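Local coordinates for esterase (PDB 3D7R), which probably hydrolyses ester bonds, as a putative esterase built on the alpha/beta-hydrolase fold, at residues P136-P139 against E140-D144; Q151-Y154 against D155-S159. All blocks are in the same frame, centred on the assembly; numbering follows the deposited sequence.

Overall arrangement
Contacts 1 and 2 follow one another along a single beta-alpha-beta crossover of the alpha/beta-hydrolase fold. The chain leaves strand 129-133, folds into the tight turn of contact 1, runs into helix 143-161 and, beyond contact 2, returns to the sheet as strand 166-171; strand 98-102 lies between these two parallel strands. Contact 1 covers the turn and the first residues of the helix, and contact 2 its second half. Their centres are about 20 Å apart and their nearest atoms about 6 Å, so they do not touch. Contact 1 thus forms the turn leading into helix 143-161, and contact 2 lies where that helix packs against strands 98-102 and 129-133 and helix 173-187.

Contact 1 (P136-P139 against E140-D144); sequences PKTP and EFHID
K137 and F141 close an alpha-turn: F141 N donates to K137 O over 3.0 Å, across a chain bent by the cis peptide bond before P139. The same carbonyl takes a second bond, from a water 2.8 Å from K137 O, and that water in turn accepts from E140 N at 3.1 Å, bridging the turn. The side chain of T138 adds a further tie. Its OG1 donates to F141 O at 2.8 Å, with a C=O...donor angle of 165°, so the hydroxyl meets the carbonyl almost head-on. With CG beside its own backbone N (chi1 -57°), F141 turns its ring so that K137 O lies at the edge, near the ring plane, 3.6 Å from F141 CD2. F141 CB packs 3.7 Å from P136 CB. E140 CG lies over one face of the F141 ring, toward its rim, and the E140 carboxylate forms a salt bridge with R61. H142 then takes the N-cap position, its N bonded to the side chain of D145. Beyond the turn, P139 packs on helix 46-61 and T138 on helix 225-236. The turn is thus held chiefly by polar bonds: K137 O is gripped by a backbone N-H and a water, and a threonine hydroxyl ties F141 O just ahead of the helix.

Contact 2 (Q151-Y154 against D155-S159); sequences QRVY and DQLVS. With NA (sodium ion), chain E.
Q151 holds CG anti to its backbone N and then bends at chi2 (67°), a shape that swings its carboxamide one helical turn forward to D155. There NE2 of Q151 donates to D155 OD1 over 2.9 Å, on the syn side but 31° out of the carboxylate plane, and makes a weak second bond to OD2. The amide and carboxylate planes are turned 49° against each other. Y154 likewise sends CG anti to its N, and a methyl group of V158 comes over one face of the tyrosine ring: V158 CG2 is 3.8 Å from the centroid of the Y154 ring, in a CH-pi contact offset toward the rim. Y154 OH ends on P191 O, and F181 meets the ring edge-to-face. Q156 brings OE1 to 2.3 Å from a sodium ion, while its NE2 donates to a water at 3.0 Å; that water lies 2.9 Å from the sodium, so both ends of one amide serve the ion. The backbone keeps the i to i+4 hydrogen bonding of an alpha-helix, as in V158 N to Y154 O. The chemistry implies an amphipathic helix: V153, Y154 and L157 pack on strand 98-102, V153 and L157 also on strand 129-133, while an amide-carboxylate pair and an ion-binding glutamine occupy its polar flanks, where the carboxylate would probably polarise the Q151 amide.

Contact 1 (P136-P139 against E140-D144)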
ATOM      1  N   PRO A 136      -6.708  11.024   3.703  1.00  7.76           N
ATOM      2  CA  PRO A 136      -6.749  11.389   5.129  1.00  7.68           C
ATOM      3  C   PRO A 136      -6.042  10.388   6.046  1.00  7.79           C
ATOM      4  O   PRO A 136      -6.176   9.160   5.888  1.00  8.18           O
ATOM      5  CB  PRO A 136      -8.252  11.410   5.438  1.00  7.83           C
ATOM      6  CG  PRO A 136      -8.884  11.838   4.122  1.00  7.79           C
ATOM      7  CD  PRO A 136      -8.052  11.089   3.084  1.00  7.53           C
ATOM      8  N   LYS A 137      -5.297  10.935   7.002  1.00  7.87           N
ATOM      9  CA  LYS A 137      -4.493  10.161   7.928  1.00  7.80           C
ATOM     10  C   LYS A 137      -4.958  10.307   9.353  1.00  7.77           C
ATOM     11  O   LYS A 137      -5.469  11.373   9.770  1.00  7.07           O
ATOM     12  CB  LYS A 137      -3.025  10.619   7.887  1.00  8.12           C
ATOM     13  CG  LYS A 137      -2.341  10.580   6.530  1.00  7.83           C
ATOM     14  CD  LYS A 137      -2.454   9.208   5.892  1.00  7.41           C
ATOM     15  CE  LYS A 137      -1.483   9.047   4.710  1.00  6.61           C
ATOM     16  NZ  LYS A 137      -1.817   9.990   3.529  1.00  6.85           N
ATOM     17  N   THR A 138      -4.736   9.240  10.116  1.00  8.09           N
ATOM     18  CA  THR A 138      -4.860   9.293  11.557  1.00  8.21           C
ATOM     19  C   THR A 138      -3.612  10.010  12.130  1.00  8.52           C
ATOM     20  O   THR A 138      -2.562  10.038  11.480  1.00  8.87           O
ATOM     21  CB  THR A 138      -5.135   7.860  12.146  1.00  8.51           C
ATOM     22  OG1 THR A 138      -6.213   7.905  13.097  1.00  8.41           O
ATOM     23  CG2 THR A 138      -3.887   7.173  12.754  1.00  7.68           C
ATOM     24  N   PRO A 139      -3.693  10.550  13.366  1.00  8.84           N
ATOM     25  CA  PRO A 139      -4.768  10.401  14.346  1.00  9.34           C
ATOM     26  C   PRO A 139      -5.992  11.295  14.159  1.00  9.67           C
ATOM     27  O   PRO A 139      -6.991  11.068  14.843  1.00 10.28           O
ATOM     28  CB  PRO A 139      -4.080  10.751  15.674  1.00  9.61           C
ATOM     29  CG  PRO A 139      -3.056  11.791  15.270  1.00 10.08           C
ATOM     30  CD  PRO A 139      -2.574  11.356  13.894  1.00  8.76           C
ATOM     31  N   GLU A 140      -5.927  12.307  13.294  1.00  9.31           N
ATOM     32  CA  GLU A 140      -7.084  13.214  13.139  1.00 10.14           C
ATOM     33  C   GLU A 140      -8.260  12.569  12.386  1.00 10.20           C
ATOM     34  O   GLU A 140      -9.433  12.736  12.736  1.00 10.06           O
ATOM     35  CB  GLU A 140      -6.679  14.525  12.460  1.00 10.16           C
ATOM     36  CG  GLU A 140      -7.842  15.510  12.318  1.00 12.06           C
ATOM     37  CD  GLU A 140      -7.391  16.948  12.101  1.00 14.56           C
ATOM     38  OE1 GLU A 140      -6.242  17.175  11.658  1.00 13.12           O
ATOM     39  OE2 GLU A 140      -8.206  17.864  12.370  1.00 17.72           O
ATOM     40  N   PHE A 141      -7.940  11.838  11.337  1.00  9.93           N
ATOM     41  CA  PHE A 141      -8.966  11.185  10.537  1.00 10.44           C
ATOM     42  C   PHE A 141      -8.975   9.670  10.706  1.00 10.51           C
ATOM     43  O   PHE A 141      -8.036   9.070  11.245  1.00 10.62           O
ATOM     44  CB  PHE A 141      -8.824  11.629   9.074  1.00 10.07           C
ATOM     45  CG  PHE A 141      -8.909  13.127   8.907  1.00 11.83           C
ATOM     46  CD1 PHE A 141     -10.146  13.773   8.974  1.00 12.09           C
ATOM     47  CD2 PHE A 141      -7.761  13.896   8.751  1.00 10.57           C
ATOM     48  CE1 PHE A 141     -10.235  15.153   8.855  1.00 14.90           C
ATOM     49  CE2 PHE A 141      -7.837  15.274   8.634  1.00 13.31           C
ATOM     50  CZ  PHE A 141      -9.073  15.911   8.681  1.00 13.50           C
ATOM     51  N   HIS A 142     -10.050   9.048  10.229  1.00 10.45           N
ATOM     52  CA  HIS A 142     -10.328   7.669  10.558  1.00  9.83           C
ATOM     53  C   HIS A 142     -10.714   6.881   9.321  1.00 10.14           C
ATOM     54  O   HIS A 142     -10.828   7.435   8.225  1.00  9.54           O
ATOM     55  CB  HIS A 142     -11.432   7.627  11.623  1.00  9.78           C
ATOM     56  CG  HIS A 142     -11.097   8.426  12.848  1.00 10.40           C
ATOM     57  ND1 HIS A 142     -11.630   9.672  13.095  1.00 11.53           N
ATOM     58  CD2 HIS A 142     -10.234   8.179  13.862  1.00 10.80           C
ATOM     59  CE1 HIS A 142     -11.140  10.143  14.228  1.00 12.76           C
ATOM     60  NE2 HIS A 142     -10.290   9.255  14.715  1.00 10.99           N
ATOM     61  N   ILE A 143     -10.914   5.590   9.514  1.00  9.45           N
ATOM     62  CA  ILE A 143     -11.206   4.663   8.418  1.00  9.50           C
ATOM     63  C   ILE A 143     -12.177   5.198   7.333  1.00  9.81           C
ATOM     64  O   ILE A 143     -11.847   5.150   6.153  1.00  8.71           O
ATOM     65  CB  ILE A 143     -11.647   3.276   8.960  1.00 10.03           C
ATOM     66  CG1 ILE A 143     -11.857   2.292   7.792  1.00 10.59           C
ATOM     67  CG2 ILE A 143     -12.873   3.413   9.897  1.00  8.09           C
ATOM     68  CD1 ILE A 143     -12.136   0.851   8.206  1.00 12.59           C
ATOM     69  N   ASP A 144     -13.346   5.712   7.715  1.00  9.81           N
ATOM     70  CA  ASP A 144     -14.323   6.142   6.694  1.00 10.77           C
ATOM     71  C   ASP A 144     -13.848   7.316   5.859  1.00 10.61           C
ATOM     72  O   ASP A 144     -14.126   7.367   4.663  1.00 10.43           O
ATOM     73  CB  ASP A 144     -15.695   6.439   7.289  1.00 10.61           C
ATOM     74  CG  ASP A 144     -16.385   5.195   7.824  1.00 12.75           C
ATOM     75  OD1 ASP A 144     -15.913   4.051   7.600  1.00 14.08           O
ATOM     76  OD2 ASP A 144     -17.433   5.368   8.474  1.00 16.27           O
TER
HETATM   77  O   HOH W   1      -3.735  13.069  11.168  1.00  6.43           O

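Contact 2 (Q151-Y154 against D155-S159)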
ATOM      1  N   GLN A 151     -12.198   6.251  -2.847  1.00  9.73           N
ATOM      2  CA  GLN A 151     -13.357   6.143  -3.744  1.00 10.18           C
ATOM      3  C   GLN A 151     -13.451   7.324  -4.714  1.00 10.02           C
ATOM      4  O   GLN A 151     -13.653   7.132  -5.917  1.00  9.50           O
ATOM      5  CB  GLN A 151     -14.664   6.043  -2.929  1.00 10.08           C
ATOM      6  CG  GLN A 151     -15.911   5.712  -3.777  1.00 12.35           C
ATOM      7  CD  GLN A 151     -15.846   4.295  -4.366  1.00 12.59           C
ATOM      8  OE1 GLN A 151     -15.669   3.315  -3.634  1.00 14.16           O
ATOM      9  NE2 GLN A 151     -15.999   4.184  -5.692  1.00 13.60           N
ATOM     10  N   ARG A 152     -13.315   8.546  -4.189  1.00  9.47           N
ATOM     11  CA  ARG A 152     -13.449   9.735  -5.013  1.00 10.20           C
ATOM     12  C   ARG A 152     -12.371   9.778  -6.100  1.00  9.52           C
ATOM     13  O   ARG A 152     -12.692  10.067  -7.250  1.00  9.68           O
ATOM     14  CB  ARG A 152     -13.402  11.020  -4.173  1.00 10.41           C
ATOM     15  CG  ARG A 152     -14.670  11.227  -3.307  1.00 15.38           C
ATOM     16  CD  ARG A 152     -14.595  12.517  -2.457  1.00 22.99           C
ATOM     17  NE  ARG A 152     -14.808  12.236  -1.024  1.00 28.79           N
ATOM     18  CZ  ARG A 152     -13.922  12.481  -0.052  1.00 30.85           C
ATOM     19  NH1 ARG A 152     -12.742  13.054  -0.305  1.00 29.97           N
ATOM     20  NH2 ARG A 152     -14.234  12.166   1.199  1.00 33.47           N
ATOM     21  N   VAL A 153     -11.110   9.492  -5.756  1.00  8.95           N
ATOM     22  CA  VAL A 153     -10.053   9.518  -6.786  1.00  8.73           C
ATOM     23  C   VAL A 153     -10.224   8.356  -7.764  1.00  8.54           C
ATOM     24  O   VAL A 153     -10.051   8.527  -8.966  1.00  8.34           O
ATOM     25  CB  VAL A 153      -8.595   9.624  -6.222  1.00  9.47           C
ATOM     26  CG1 VAL A 153      -8.200   8.407  -5.419  1.00 10.62           C
ATOM     27  CG2 VAL A 153      -7.562   9.895  -7.364  1.00  8.73           C
ATOM     28  N   TYR A 154     -10.611   7.187  -7.261  1.00  8.80           N
ATOM     29  CA  TYR A 154     -10.887   6.050  -8.149  1.00  8.69           C
ATOM     30  C   TYR A 154     -11.976   6.390  -9.163  1.00  9.12           C
ATOM     31  O   TYR A 154     -11.825   6.139 -10.349  1.00  9.05           O
ATOM     32  CB  TYR A 154     -11.247   4.792  -7.362  1.00  8.58           C
ATOM     33  CG  TYR A 154     -11.575   3.584  -8.241  1.00  8.44           C
ATOM     34  CD1 TYR A 154     -10.561   2.844  -8.847  1.00  8.46           C
ATOM     35  CD2 TYR A 154     -12.899   3.174  -8.442  1.00  9.63           C
ATOM     36  CE1 TYR A 154     -10.845   1.743  -9.649  1.00  7.38           C
ATOM     37  CE2 TYR A 154     -13.206   2.051  -9.259  1.00  8.05           C
ATOM     38  CZ  TYR A 154     -12.173   1.350  -9.856  1.00  8.20           C
ATOM     39  OH  TYR A 154     -12.457   0.240 -10.640  1.00  9.22           O
ATOM     40  N   ASP A 155     -13.062   6.975  -8.691  1.00  9.58           N
ATOM     41  CA  ASP A 155     -14.152   7.402  -9.567  1.00 10.80           C
ATOM     42  C   ASP A 155     -13.683   8.393 -10.628  1.00 10.71           C
ATOM     43  O   ASP A 155     -14.043   8.263 -11.801  1.00 10.86           O
ATOM     44  CB  ASP A 155     -15.304   7.973  -8.734  1.00 10.56           C
ATOM     45  CG  ASP A 155     -16.030   6.881  -7.929  1.00 12.36           C
ATOM     46  OD1 ASP A 155     -15.805   5.694  -8.207  1.00 13.97           O
ATOM     47  OD2 ASP A 155     -16.818   7.208  -7.027  1.00 13.21           O
ATOM     48  N   GLN A 156     -12.886   9.377 -10.203  1.00 11.23           N
ATOM     49  CA  GLN A 156     -12.242  10.335 -11.122  1.00 11.76           C
ATOM     50  C   GLN A 156     -11.505   9.622 -12.266  1.00 11.41           C
ATOM     51  O   GLN A 156     -11.772   9.894 -13.424  1.00 11.27           O
ATOM     52  CB  GLN A 156     -11.276  11.260 -10.359  1.00 12.01           C
ATOM     53  CG  GLN A 156     -10.598  12.316 -11.229  1.00 15.12           C
ATOM     54  CD  GLN A 156      -9.552  13.156 -10.481  1.00 19.08           C
ATOM     55  OE1 GLN A 156      -8.776  12.646  -9.640  1.00 20.83           O
ATOM     56  NE2 GLN A 156      -9.500  14.453 -10.810  1.00 19.68           N
ATOM     57  N   LEU A 157     -10.583   8.720 -11.929  1.00 10.87           N
ATOM     58  CA  LEU A 157      -9.798   7.954 -12.918  1.00 10.86           C
ATOM     59  C   LEU A 157     -10.656   7.083 -13.862  1.00 10.82           C
ATOM     60  O   LEU A 157     -10.471   7.098 -15.082  1.00 11.10           O
ATOM     61  CB  LEU A 157      -8.756   7.087 -12.191  1.00 10.58           C
ATOM     62  CG  LEU A 157      -7.742   7.843 -11.310  1.00 10.90           C
ATOM     63  CD1 LEU A 157      -6.690   6.871 -10.708  1.00  9.90           C
ATOM     64  CD2 LEU A 157      -7.044   8.955 -12.089  1.00 10.40           C
ATOM     65  N   VAL A 158     -11.622   6.359 -13.307  1.00 10.92           N
ATOM     66  CA  VAL A 158     -12.539   5.556 -14.123  1.00 11.10           C
ATOM     67  C   VAL A 158     -13.291   6.440 -15.150  1.00 11.53           C
ATOM     68  O   VAL A 158     -13.525   6.025 -16.293  1.00 11.73           O
ATOM     69  CB  VAL A 158     -13.534   4.773 -13.228  1.00 11.23           C
ATOM     70  CG1 VAL A 158     -14.725   4.212 -14.059  1.00 13.04           C
ATOM     71  CG2 VAL A 158     -12.815   3.648 -12.504  1.00 10.33           C
ATOM     72  N   SER A 159     -13.679   7.649 -14.732  1.00 11.62           N
ATOM     73  CA  SER A 159     -14.427   8.542 -15.602  1.00 12.23           C
ATOM     74  C   SER A 159     -13.514   8.991 -16.741  1.00 12.33           C
ATOM     75  O   SER A 159     -13.983   9.310 -17.841  1.00 12.89           O
ATOM     76  CB  SER A 159     -14.964   9.737 -14.818  1.00 12.50           C
ATOM     77  OG  SER A 159     -13.912  10.667 -14.563  1.00 14.22           O
TER
HETATM   78 NA    NA E1200      -6.745  13.752  -9.670  1.00 15.77          NA
HETATM   79  O   HOH W   2      -7.595  16.490  -9.842  1.00 22.97           O